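Local structure of conserved exported protein (Bacteroides fragilis, 3CLW) at residues Y337-I342 with V441-S446; S327-I332 with T467-N472; W280-A285 with I315-E320; P284-V289 with S419-A424. The protein is of unknown function but probably hydrolyses O-glycosidic bonds. All blocks are in the same frame, centred on the assembly; numbering follows the deposited sequence.

Interaction 1 (Y337-I342 with V441-S446); sequences YVARII and VAINYS
R340 and Y445 form an offset stack: the guanidinium lies flat on the phenol ring, with planes 15° apart and group centres separated by 4.5 Å. The overlap is shifted toward the hydroxyl end, where Y445 OH sits over the middle of the guanidinium, 3.5 Å from R340 CZ, while R340 NH1 lies 3.8 Å from Y445 CE2. A bend at chi3 (72°) turns R340 NE out of the extended line of the chain, and CD stands over the rim of the ring. Y337 runs beside Y445 and points the same way, its CE2 at the edge of the guanidinium plane. The contact joins two domains familiar from family 30: helix 328-347 of the TIM-barrel and strand 438-444 of the associated beta domain. The apolar part is carried by I443, whose CD1, anti to CA (chi2 166°), reaches A339 CB at 3.9 Å and presses on A339 O at 3.2 Å. Polar ends are met from elsewhere. E321 holds both stacked groups, one oxygen in a salt bridge with R340 NH2 and the other hydrogen-bonded to Y445 OH; A424 O accepts from R340 NH1, and Y337 OH comes unusually close to E317 OE2, a probable hydrogen bond.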
loop_
_atom_site.group_PDB
_atom_site.type_symbol
_atom_site.label_atom_id
_atom_site.label_comp_id
_atom_site.label_asym_id
_atom_site.label_seq_id
_atom_site.Cartn_x
_atom_site.Cartn_y
_atom_site.Cartn_z
ATOM N N TYR A 337 9.349 3.513 -12.738
ATOM C CA TYR A 337 8.735 2.182 -12.841
ATOM C C TYR A 337 7.540 2.047 -11.882
ATOM O O TYR A 337 6.470 1.522 -12.254
ATOM C CB TYR A 337 9.784 1.125 -12.538
ATOM C CG TYR A 337 9.350 -0.328 -12.660
ATOM C CD1 TYR A 337 8.890 -1.030 -11.551
ATOM C CD2 TYR A 337 9.467 -1.022 -13.885
ATOM C CE1 TYR A 337 8.525 -2.348 -11.634
ATOM C CE2 TYR A 337 9.122 -2.374 -13.984
ATOM C CZ TYR A 337 8.638 -3.029 -12.847
ATOM O OH TYR A 337 8.286 -4.364 -12.907
ATOM N N VAL A 338 7.721 2.548 -10.659
ATOM C CA VAL A 338 6.700 2.436 -9.637
ATOM C C VAL A 338 5.627 3.472 -9.876
ATOM O O VAL A 338 4.469 3.172 -9.715
ATOM C CB VAL A 338 7.272 2.541 -8.202
ATOM C CG1 VAL A 338 6.171 2.430 -7.176
ATOM C CG2 VAL A 338 8.294 1.453 -7.947
ATOM N N ALA A 339 6.007 4.686 -10.268
ATOM C CA ALA A 339 5.009 5.691 -10.632
ATOM C C ALA A 339 4.056 5.177 -11.736
ATOM O O ALA A 339 2.913 5.555 -11.786
ATOM C CB ALA A 339 5.659 6.979 -11.042
ATOM N N ARG A 340 4.557 4.326 -12.619
ATOM C CA ARG A 340 3.749 3.716 -13.684
ATOM C C ARG A 340 2.743 2.699 -13.117
ATOM O O ARG A 340 1.575 2.676 -13.528
ATOM C CB ARG A 340 4.661 3.032 -14.717
ATOM C CG ARG A 340 3.872 2.243 -15.780
ATOM C CD ARG A 340 4.730 1.866 -16.971
ATOM N NE ARG A 340 5.680 0.824 -16.617
ATOM C CZ ARG A 340 6.436 0.206 -17.511
ATOM N NH1 ARG A 340 6.353 0.545 -18.804
ATOM N NH2 ARG A 340 7.267 -0.750 -17.129
ATOM N N ILE A 341 3.187 1.885 -12.160
ATOM C CA ILE A 341 2.254 1.044 -11.439
ATOM C C ILE A 341 1.155 1.897 -10.819
ATOM O O ILE A 341 -0.036 1.571 -10.965
ATOM C CB ILE A 341 2.906 0.198 -10.339
ATOM C CG1 ILE A 341 3.973 -0.715 -10.920
ATOM C CG2 ILE A 341 1.836 -0.662 -9.648
ATOM C CD1 ILE A 341 4.963 -1.231 -9.897
ATOM N N ILE A 342 1.544 2.990 -10.159
ATOM C CA ILE A 342 0.561 3.829 -9.491
ATOM C C ILE A 342 -0.480 4.365 -10.479
ATOM O O ILE A 342 -1.701 4.227 -10.245
ATOM C CB ILE A 342 1.195 4.984 -8.662
ATOM C CG1 ILE A 342 1.971 4.410 -7.470
ATOM C CG2 ILE A 342 0.093 5.977 -8.156
ATOM C CD1 ILE A 342 2.852 5.422 -6.695
ATOM N N VAL A 441 -1.169 14.672 -12.529
ATOM C CA VAL A 441 0.138 14.048 -12.394
ATOM C C VAL A 441 0.481 13.409 -13.716
ATOM O O VAL A 441 -0.246 12.538 -14.194
ATOM C CB VAL A 441 0.187 12.995 -11.241
ATOM C CG1 VAL A 441 1.577 12.409 -11.095
ATOM C CG2 VAL A 441 -0.260 13.598 -9.921
ATOM N N ALA A 442 1.579 13.869 -14.300
ATOM C CA ALA A 442 2.020 13.467 -15.615
ATOM C C ALA A 442 3.328 12.728 -15.531
ATOM O O ALA A 442 4.303 13.230 -14.968
ATOM C CB ALA A 442 2.163 14.686 -16.520
ATOM N N ILE A 443 3.357 11.525 -16.077
ATOM C CA ILE A 443 4.616 10.790 -16.160
ATOM C C ILE A 443 5.129 10.833 -17.570
ATOM O O ILE A 443 4.444 10.362 -18.487
ATOM C CB ILE A 443 4.475 9.301 -15.751
ATOM C CG1 ILE A 443 3.771 9.180 -14.399
ATOM C CG2 ILE A 443 5.857 8.606 -15.760
ATOM C CD1 ILE A 443 3.311 7.771 -14.091
ATOM N N ASN A 444 6.338 11.377 -17.734
ATOM C CA ASN A 444 7.043 11.303 -19.002
ATOM C C ASN A 444 8.032 10.134 -19.014
ATOM O O ASN A 444 9.192 10.255 -18.578
ATOM C CB ASN A 444 7.740 12.624 -19.340
ATOM C CG ASN A 444 8.296 12.639 -20.770
ATOM O OD1 ASN A 444 8.349 11.611 -21.441
ATOM N ND2 ASN A 444 8.710 13.804 -21.227
ATOM N N TYR A 445 7.557 9.001 -19.537
ATOM C CA TYR A 445 8.303 7.749 -19.467
ATOM C C TYR A 445 9.313 7.672 -20.593
ATOM O O TYR A 445 10.220 6.840 -20.551
ATOM C CB TYR A 445 7.353 6.547 -19.526
ATOM C CG TYR A 445 7.886 5.323 -18.825
ATOM C CD1 TYR A 445 7.769 5.194 -17.440
ATOM C CD2 TYR A 445 8.521 4.304 -19.536
ATOM C CE1 TYR A 445 8.249 4.089 -16.775
ATOM C CE2 TYR A 445 9.033 3.195 -18.878
ATOM C CZ TYR A 445 8.877 3.091 -17.486
ATOM O OH TYR A 445 9.365 2.000 -16.799
ATOM N N SER A 446 9.140 8.528 -21.604
ATOM C CA SER A 446 9.976 8.504 -22.806
ATOM C C SER A 446 11.309 9.188 -22.535
ATOM O O SER A 446 11.471 9.879 -21.516
ATOM C CB SER A 446 9.271 9.228 -23.960
ATOM O OG SER A 446 9.384 10.639 -23.798
#

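Interaction 2 (S327-I332 with T467-N472); sequences SPERSI and TTIDKN
T467 touches I332 lightly, CG2 to CD1 at 4.3 Å, at the end of strand 461-467, and its hydroxyl is bonded to N398 of helix 391-400. T468 meets the same methyl through its backbone: I332 CD1 lies 3.3 Å from T468 C, against the flat peptide group. T468 OG1 accepts from D470 N at 3.0 Å, an ST turn, and T468 O receives K391 NZ. The loop links the antiparallel strands 461-467 and 474-480 as a beta hairpin of the beta domain, and it packs on the first turn of helix 328-347 of the barrel. S327 caps that helix, its OG accepting from R330 N. I469 makes most of the contact between loop and helix. Its CB rests on I332 CG2 at 3.7 Å, the two side chains crossing at about a right angle. CG1, anti to the backbone N (chi1 -170°), lies 3.3 Å from P328 O, and CD1 continues outward to P328 CB at 3.8 Å and to E329 OE2 at 3.4 Å. Water 1 donates to both P328 O, at 2.8 Å, and I469 O, tying the helix start to the turn where no direct hydrogen bond crosses.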
loop_
_atom_site.group_PDB
_atom_site.type_symbol
_atom_site.label_atom_id
_atom_site.label_comp_id
_atom_site.label_asym_id
_atom_site.label_seq_id
_atom_site.Cartn_x
_atom_site.Cartn_y
_atom_site.Cartn_z
ATOM N N SER A 327 23.043 3.350 -9.522
ATOM C CA SER A 327 23.428 4.533 -10.263
ATOM C C SER A 327 22.295 5.556 -10.127
ATOM O O SER A 327 21.175 5.181 -9.788
ATOM C CB SER A 327 23.672 4.165 -11.743
ATOM O OG SER A 327 22.468 4.257 -12.503
ATOM N N PRO A 328 22.576 6.845 -10.372
ATOM C CA PRO A 328 21.496 7.843 -10.468
ATOM C C PRO A 328 20.440 7.517 -11.551
ATOM O O PRO A 328 19.270 7.894 -11.412
ATOM C CB PRO A 328 22.238 9.138 -10.829
ATOM C CG PRO A 328 23.645 8.905 -10.476
ATOM C CD PRO A 328 23.910 7.450 -10.546
ATOM N N GLU A 329 20.864 6.822 -12.607
ATOM C CA GLU A 329 19.959 6.358 -13.660
ATOM C C GLU A 329 19.094 5.208 -13.136
ATOM O O GLU A 329 17.883 5.181 -13.337
ATOM C CB GLU A 329 20.746 5.913 -14.897
ATOM C CG GLU A 329 21.582 7.026 -15.602
ATOM C CD GLU A 329 22.794 7.581 -14.783
ATOM O OE1 GLU A 329 23.458 6.841 -13.996
ATOM O OE2 GLU A 329 23.079 8.795 -14.940
ATOM N N ARG A 330 19.704 4.255 -12.439
ATOM C CA ARG A 330 18.901 3.194 -11.854
ATOM C C ARG A 330 17.872 3.828 -10.899
ATOM O O ARG A 330 16.689 3.483 -10.917
ATOM C CB ARG A 330 19.765 2.165 -11.137
ATOM C CG ARG A 330 18.962 0.939 -10.701
ATOM C CD ARG A 330 19.189 0.719 -9.234
ATOM N NE ARG A 330 19.944 -0.477 -9.003
ATOM C CZ ARG A 330 20.468 -0.843 -7.840
ATOM N NH1 ARG A 330 21.140 -1.988 -7.797
ATOM N NH2 ARG A 330 20.338 -0.091 -6.738
ATOM N N SER A 331 18.324 4.796 -10.108
ATOM C CA SER A 331 17.474 5.409 -9.093
ATOM C C SER A 331 16.171 6.007 -9.629
ATOM O O SER A 331 15.084 5.688 -9.111
ATOM C CB SER A 331 18.268 6.420 -8.284
ATOM O OG SER A 331 19.083 5.717 -7.365
ATOM N N ILE A 332 16.275 6.856 -10.653
ATOM C CA ILE A 332 15.096 7.420 -11.315
ATOM C C ILE A 332 14.275 6.380 -12.139
ATOM O O ILE A 332 13.071 6.543 -12.343
ATOM C CB ILE A 332 15.457 8.691 -12.144
ATOM C CG1 ILE A 332 14.221 9.450 -12.618
ATOM C CG2 ILE A 332 16.342 8.360 -13.324
ATOM C CD1 ILE A 332 13.393 10.056 -11.482
ATOM N N THR A 467 9.900 15.683 -10.237
ATOM C CA THR A 467 10.847 14.630 -9.863
ATOM C C THR A 467 11.577 14.087 -11.108
ATOM O O THR A 467 10.964 13.624 -12.064
ATOM C CB THR A 467 10.148 13.456 -9.123
ATOM O OG1 THR A 467 9.468 13.951 -7.974
ATOM C CG2 THR A 467 11.166 12.403 -8.667
ATOM N N THR A 468 12.899 14.176 -11.088
ATOM C CA THR A 468 13.718 13.679 -12.169
ATOM C C THR A 468 14.929 12.967 -11.572
ATOM O O THR A 468 15.019 12.773 -10.343
ATOM C CB THR A 468 14.250 14.831 -13.055
ATOM O OG1 THR A 468 15.132 15.645 -12.275
ATOM C CG2 THR A 468 13.126 15.672 -13.592
ATOM N N ILE A 469 15.860 12.585 -12.445
ATOM C CA ILE A 469 17.167 12.082 -12.008
ATOM C C ILE A 469 17.870 13.068 -11.062
ATOM O O ILE A 469 18.567 12.642 -10.171
ATOM C CB ILE A 469 18.091 11.661 -13.230
ATOM C CG1 ILE A 469 19.325 10.917 -12.740
ATOM C CG2 ILE A 469 18.504 12.860 -14.054
ATOM C CD1 ILE A 469 20.223 10.373 -13.841
ATOM N N ASP A 470 17.641 14.365 -11.241
ATOM C CA ASP A 470 18.263 15.423 -10.436
ATOM C C ASP A 470 17.390 16.027 -9.312
ATOM O O ASP A 470 17.904 16.713 -8.425
ATOM C CB ASP A 470 18.598 16.601 -11.366
ATOM C CG ASP A 470 19.694 16.288 -12.349
ATOM O OD1 ASP A 470 20.686 15.593 -11.979
ATOM O OD2 ASP A 470 19.549 16.729 -13.512
ATOM N N LYS A 471 16.071 15.819 -9.382
ATOM C CA LYS A 471 15.121 16.565 -8.558
ATOM C C LYS A 471 14.228 15.657 -7.701
ATOM O O LYS A 471 13.640 14.691 -8.208
ATOM C CB LYS A 471 14.266 17.459 -9.465
ATOM C CG LYS A 471 15.028 18.648 -10.095
ATOM C CD LYS A 471 14.385 19.208 -11.384
ATOM C CE LYS A 471 15.088 20.519 -11.865
ATOM N NZ LYS A 471 16.625 20.432 -11.953
ATOM N N ASN A 472 14.146 15.952 -6.400
ATOM C CA ASN A 472 13.207 15.277 -5.507
ATOM C C ASN A 472 11.976 16.158 -5.318
ATOM O O ASN A 472 11.946 16.992 -4.429
ATOM C CB ASN A 472 13.835 14.999 -4.143
ATOM C CG ASN A 472 15.077 14.066 -4.216
ATOM O OD1 ASN A 472 15.255 13.270 -5.150
ATOM N ND2 ASN A 472 15.933 14.176 -3.204
HETATM O O HOH W 1 18.759 9.604 -9.301
#

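Interaction 3 (W280-A285 with I315-E320); sequences WSAYPA and ILEKNE
W280 and E317 approach with CA atoms 6.8 Å apart, and Y283 and N319 follow at 8.0 Å, two irregular segments without a direct backbone bond between them. W280 has a left-handed backbone conformation (phi 62°), and a cis peptide precedes P284. Waters bridge the gap: water 2 accepts from W280 N and donates to E317 OE1 at 2.7 Å, while water 3 accepts from A282 N and donates weakly to E317 OE2. That second oxygen is also hydrogen-bonded to the hydroxyl of Y313 and, at a doubtfully short distance, probably pairs with that of Y337, and both carboxylate oxygens have partners. Both segments lie in loops that follow strands 270-276 and 307-310, at the C-terminal ends of the barrel strands, where TIM-barrel enzymes carry their active sites. W280 slides past E317 in the opposite direction, its CZ3 3.7 Å from E317 CB, and its CZ2 meets L316 CD2 at 3.8 Å. The amide of N319 stacks on the Y283 ring with planes 18° apart; N319 ND2 lies 3.5 Å from Y283 CG, and N319 CB makes a CH-pi contact over the same face. P284 CB covers the opposite face. Beyond the ring, Y283 OH touches E320 CG at 3.4 Å.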
loop_
_atom_site.group_PDB
_atom_site.type_symbol
_atom_site.label_atom_id
_atom_site.label_comp_id
_atom_site.label_asym_id
_atom_site.label_seq_id
_atom_site.Cartn_x
_atom_site.Cartn_y
_atom_site.Cartn_z
ATOM N N TRP A 280 4.392 -9.141 -9.425
ATOM C CA TRP A 280 4.423 -9.999 -10.635
ATOM C C TRP A 280 3.515 -9.596 -11.783
ATOM O O TRP A 280 3.294 -10.370 -12.706
ATOM C CB TRP A 280 4.237 -11.482 -10.286
ATOM C CG TRP A 280 4.902 -11.835 -9.027
ATOM C CD1 TRP A 280 4.292 -12.229 -7.876
ATOM C CD2 TRP A 280 6.310 -11.774 -8.752
ATOM N NE1 TRP A 280 5.235 -12.429 -6.886
ATOM C CE2 TRP A 280 6.483 -12.151 -7.392
ATOM C CE3 TRP A 280 7.448 -11.441 -9.519
ATOM C CZ2 TRP A 280 7.755 -12.221 -6.777
ATOM C CZ3 TRP A 280 8.728 -11.482 -8.905
ATOM C CH2 TRP A 280 8.865 -11.878 -7.543
ATOM N N SER A 281 2.996 -8.385 -11.753
ATOM C CA SER A 281 2.079 -7.964 -12.790
ATOM C C SER A 281 2.428 -6.562 -13.284
ATOM O O SER A 281 1.649 -5.944 -14.006
ATOM C CB SER A 281 0.614 -8.047 -12.304
ATOM O OG SER A 281 0.326 -7.130 -11.237
ATOM N N ALA A 282 3.595 -6.064 -12.884
ATOM C CA ALA A 282 3.997 -4.683 -13.241
ATOM C C ALA A 282 4.857 -4.602 -14.493
ATOM O O ALA A 282 5.191 -3.507 -14.940
ATOM C CB ALA A 282 4.687 -3.996 -12.077
ATOM N N TYR A 283 5.191 -5.765 -15.051
ATOM C CA TYR A 283 6.019 -5.911 -16.246
ATOM C C TYR A 283 5.703 -7.259 -16.885
ATOM O O TYR A 283 5.499 -8.235 -16.154
ATOM C CB TYR A 283 7.495 -5.861 -15.849
ATOM C CG TYR A 283 8.474 -5.931 -17.004
ATOM C CD1 TYR A 283 8.915 -4.770 -17.626
ATOM C CD2 TYR A 283 8.956 -7.162 -17.471
ATOM C CE1 TYR A 283 9.804 -4.808 -18.666
ATOM C CE2 TYR A 283 9.854 -7.217 -18.529
ATOM C CZ TYR A 283 10.274 -6.026 -19.119
ATOM O OH TYR A 283 11.177 -6.036 -20.170
ATOM N N PRO A 284 5.653 -7.328 -18.242
ATOM C CA PRO A 284 5.784 -6.203 -19.166
ATOM C C PRO A 284 4.519 -5.375 -19.243
ATOM O O PRO A 284 3.516 -5.724 -18.618
ATOM C CB PRO A 284 6.084 -6.882 -20.516
ATOM C CG PRO A 284 5.419 -8.192 -20.422
ATOM C CD PRO A 284 5.503 -8.606 -18.971
ATOM N N ALA A 285 4.576 -4.287 -20.005
ATOM C CA ALA A 285 3.466 -3.337 -20.100
ATOM C C ALA A 285 2.148 -3.954 -20.561
ATOM O O ALA A 285 1.064 -3.483 -20.166
ATOM C CB ALA A 285 3.831 -2.136 -20.984
ATOM N N ILE A 315 9.821 -3.347 -4.934
ATOM C CA ILE A 315 10.634 -3.904 -6.021
ATOM C C ILE A 315 11.138 -5.267 -5.609
ATOM O O ILE A 315 11.928 -5.407 -4.671
ATOM C CB ILE A 315 11.854 -3.032 -6.390
ATOM C CG1 ILE A 315 11.453 -1.590 -6.675
ATOM C CG2 ILE A 315 12.607 -3.655 -7.578
ATOM C CD1 ILE A 315 10.572 -1.371 -7.887
ATOM N N LEU A 316 10.666 -6.277 -6.323
ATOM C CA LEU A 316 10.947 -7.666 -6.011
ATOM C C LEU A 316 11.358 -8.365 -7.286
ATOM O O LEU A 316 12.234 -9.221 -7.261
ATOM C CB LEU A 316 9.691 -8.327 -5.463
ATOM C CG LEU A 316 9.818 -9.357 -4.365
ATOM C CD1 LEU A 316 10.635 -8.802 -3.201
ATOM C CD2 LEU A 316 8.414 -9.749 -3.919
ATOM N N GLU A 317 10.727 -7.985 -8.390
ATOM C CA GLU A 317 11.017 -8.590 -9.674
ATOM C C GLU A 317 12.295 -8.046 -10.293
ATOM O O GLU A 317 12.879 -7.063 -9.829
ATOM C CB GLU A 317 9.868 -8.391 -10.656
ATOM C CG GLU A 317 9.667 -6.952 -11.088
ATOM C CD GLU A 317 8.676 -6.201 -10.208
ATOM O OE1 GLU A 317 8.617 -6.439 -8.974
ATOM O OE2 GLU A 317 7.945 -5.366 -10.775
ATOM N N LYS A 318 12.696 -8.708 -11.371
ATOM C CA LYS A 318 13.905 -8.387 -12.101
ATOM C C LYS A 318 13.540 -8.289 -13.570
ATOM O O LYS A 318 12.755 -9.084 -14.074
ATOM C CB LYS A 318 14.956 -9.478 -11.895
ATOM C CG LYS A 318 15.425 -9.649 -10.467
ATOM C CD LYS A 318 16.684 -10.496 -10.454
ATOM C CE LYS A 318 17.194 -10.762 -9.052
ATOM N NZ LYS A 318 18.375 -9.910 -8.718
ATOM N N ASN A 319 14.091 -7.279 -14.228
ATOM C CA ASN A 319 13.872 -7.023 -15.644
ATOM C C ASN A 319 14.825 -5.923 -16.128
ATOM O O ASN A 319 15.419 -5.204 -15.321
ATOM C CB ASN A 319 12.394 -6.701 -15.954
ATOM C CG ASN A 319 11.890 -5.427 -15.263
ATOM O OD1 ASN A 319 12.438 -4.329 -15.440
ATOM N ND2 ASN A 319 10.823 -5.572 -14.490
ATOM N N GLU A 320 14.960 -5.800 -17.447
ATOM C CA GLU A 320 15.882 -4.840 -18.068
ATOM C C GLU A 320 15.662 -3.382 -17.672
ATOM O O GLU A 320 16.584 -2.583 -17.754
ATOM C CB GLU A 320 15.827 -4.951 -19.597
ATOM C CG GLU A 320 14.410 -4.880 -20.166
ATOM C CD GLU A 320 14.365 -4.455 -21.637
ATOM O OE1 GLU A 320 13.672 -5.155 -22.413
ATOM O OE2 GLU A 320 15.007 -3.437 -22.013
HETATM O O HOH W 2 6.967 -8.377 -8.170
HETATM O O HOH W 3 5.692 -7.360 -11.648
#

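Interaction 4 (P284-V289 with S419-A424); sequences PATLLV and SDLEAA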
loop_
_atom_site.group_PDB
_atom_site.type_symbol
_atom_site.label_atom_id
_atom_site.label_comp_id
_atom_site.label_asym_id
_atom_site.label_seq_id
_atom_site.Cartn_x
_atom_site.Cartn_y
_atom_site.Cartn_z
ATOM N N PRO A 284 5.653 -7.328 -18.242
ATOM C CA PRO A 284 5.784 -6.203 -19.166
ATOM C C PRO A 284 4.519 -5.375 -19.243
ATOM O O PRO A 284 3.516 -5.724 -18.618
ATOM C CB PRO A 284 6.084 -6.882 -20.516
ATOM C CG PRO A 284 5.419 -8.192 -20.422
ATOM C CD PRO A 284 5.503 -8.606 -18.971
ATOM N N ALA A 285 4.576 -4.287 -20.005
ATOM C CA ALA A 285 3.466 -3.337 -20.100
ATOM C C ALA A 285 2.148 -3.954 -20.561
ATOM O O ALA A 285 1.064 -3.483 -20.166
ATOM C CB ALA A 285 3.831 -2.136 -20.984
ATOM N N THR A 286 2.226 -4.975 -21.414
ATOM C CA THR A 286 0.989 -5.634 -21.872
ATOM C C THR A 286 0.254 -6.266 -20.676
ATOM O O THR A 286 -0.952 -6.061 -20.485
ATOM C CB THR A 286 1.217 -6.646 -23.034
ATOM O OG1 THR A 286 2.084 -7.705 -22.605
ATOM C CG2 THR A 286 1.857 -5.964 -24.199
ATOM N N LEU A 287 0.995 -6.999 -19.854
ATOM C CA LEU A 287 0.432 -7.582 -18.646
ATOM C C LEU A 287 -0.065 -6.487 -17.693
ATOM O O LEU A 287 -1.177 -6.568 -17.173
ATOM C CB LEU A 287 1.458 -8.500 -17.980
ATOM C CG LEU A 287 1.175 -9.041 -16.573
ATOM C CD1 LEU A 287 -0.085 -9.940 -16.562
ATOM C CD2 LEU A 287 2.403 -9.790 -16.050
ATOM N N LEU A 288 0.768 -5.460 -17.487
ATOM C CA LEU A 288 0.447 -4.349 -16.591
ATOM C C LEU A 288 -0.951 -3.812 -16.882
ATOM O O LEU A 288 -1.808 -3.732 -15.986
ATOM C CB LEU A 288 1.505 -3.235 -16.712
ATOM C CG LEU A 288 1.256 -1.810 -16.170
ATOM C CD1 LEU A 288 1.513 -1.690 -14.665
ATOM C CD2 LEU A 288 2.104 -0.791 -16.921
ATOM N N VAL A 289 -1.196 -3.451 -18.136
ATOM C CA VAL A 289 -2.459 -2.783 -18.467
ATOM C C VAL A 289 -3.674 -3.722 -18.590
ATOM O O VAL A 289 -4.768 -3.370 -18.137
ATOM C CB VAL A 289 -2.335 -1.829 -19.698
ATOM C CG1 VAL A 289 -1.261 -0.764 -19.435
ATOM C CG2 VAL A 289 -2.051 -2.602 -21.016
ATOM N N SER A 419 -3.517 4.487 -26.846
ATOM C CA SER A 419 -3.908 3.267 -26.125
ATOM C C SER A 419 -3.248 3.184 -24.733
ATOM O O SER A 419 -2.177 3.764 -24.496
ATOM C CB SER A 419 -3.595 1.999 -26.927
ATOM O OG SER A 419 -2.220 1.905 -27.237
ATOM N N ASP A 420 -3.904 2.457 -23.827
ATOM C CA ASP A 420 -3.383 2.177 -22.499
ATOM C C ASP A 420 -1.955 1.702 -22.629
ATOM O O ASP A 420 -1.076 2.163 -21.892
ATOM C CB ASP A 420 -4.207 1.079 -21.833
ATOM C CG ASP A 420 -5.618 1.516 -21.494
ATOM O OD1 ASP A 420 -5.889 2.737 -21.406
ATOM O OD2 ASP A 420 -6.457 0.609 -21.306
ATOM N N LEU A 421 -1.741 0.803 -23.594
ATOM C CA LEU A 421 -0.442 0.178 -23.853
ATOM C C LEU A 421 0.602 1.157 -24.357
ATOM O O LEU A 421 1.780 1.029 -24.018
ATOM C CB LEU A 421 -0.563 -1.011 -24.821
ATOM C CG LEU A 421 0.759 -1.662 -25.306
ATOM C CD1 LEU A 421 1.630 -2.250 -24.193
ATOM C CD2 LEU A 421 0.507 -2.734 -26.388
ATOM N N GLU A 422 0.189 2.126 -25.168
ATOM C CA GLU A 422 1.153 3.044 -25.745
ATOM C C GLU A 422 1.530 4.057 -24.699
ATOM O O GLU A 422 2.700 4.391 -24.551
ATOM C CB GLU A 422 0.634 3.688 -27.042
ATOM C CG GLU A 422 0.892 2.787 -28.267
ATOM C CD GLU A 422 0.111 3.170 -29.546
ATOM O OE1 GLU A 422 -0.665 4.177 -29.519
ATOM O OE2 GLU A 422 0.291 2.430 -30.572
ATOM N N ALA A 423 0.538 4.511 -23.942
ATOM C CA ALA A 423 0.770 5.434 -22.833
ATOM C C ALA A 423 1.814 4.901 -21.846
ATOM O O ALA A 423 2.656 5.661 -21.376
ATOM C CB ALA A 423 -0.522 5.732 -22.126
ATOM N N ALA A 424 1.777 3.595 -21.573
ATOM C CA ALA A 424 2.689 2.956 -20.614
ATOM C C ALA A 424 4.192 3.134 -20.917
ATOM O O ALA A 424 5.033 3.025 -20.011
ATOM C CB ALA A 424 2.352 1.486 -20.464
#
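L421 reaches across to A285, T286 and V289, and can be followed outward from its root. Its CB lies 4.4 Å from V289 CG2, a loose contact. CG, anti to the backbone N (chi1 173°), carries the chain on beside T286, the two side chains pointing the same way. At the tip CD1 does most of the touching, 3.7 Å from T286 CG2 and 3.9 Å from A285 CB, while CD2 flanks the same threonine methyl at 4.1 Å. The contact sets the first turns of barrel helix 285-300 against the short helix 420-423, which lies between the antiparallel strands 408-414 and 427-433 of the beta domain. S419 caps the short helix, its OG accepting from E422 N. Deeper in, the methyls of A285 and A424 meet CB to CB at 3.9 Å, and L288 CD2 approaches A424 CB at 4.2 Å. V289 lies over the start of the short helix, with CG1 3.8 Å from D420 O and CB alongside D420 CB. The D420 carboxylate turns to N293, one turn further along the barrel helix, which donates to OD2; L288 and V289 also touch N344 of helix 328-347.

How the interactions relate
Interactions 1, 2 and 4 join the barrel to the beta domain, whereas interaction 3 links two barrel loops. Interactions 1 and 2 share helix 328-347, their centres 13 Å apart without touching. Interaction 1 borders interaction 4, centres 12 Å apart, where R340 CG packs on L288 CD2 at 3.7 Å. It also meets interaction 3, where I341 CD1 packs on A282 CB at 3.5 Å. Interactions 3 and 4 share P284 and A285, at the passage from loop to helix. The loops of interaction 3 follow barrel strands at the end where TIM-barrel enzymes carry their active sites; the centre of interaction 2 is about 19 Å from that of interaction 3.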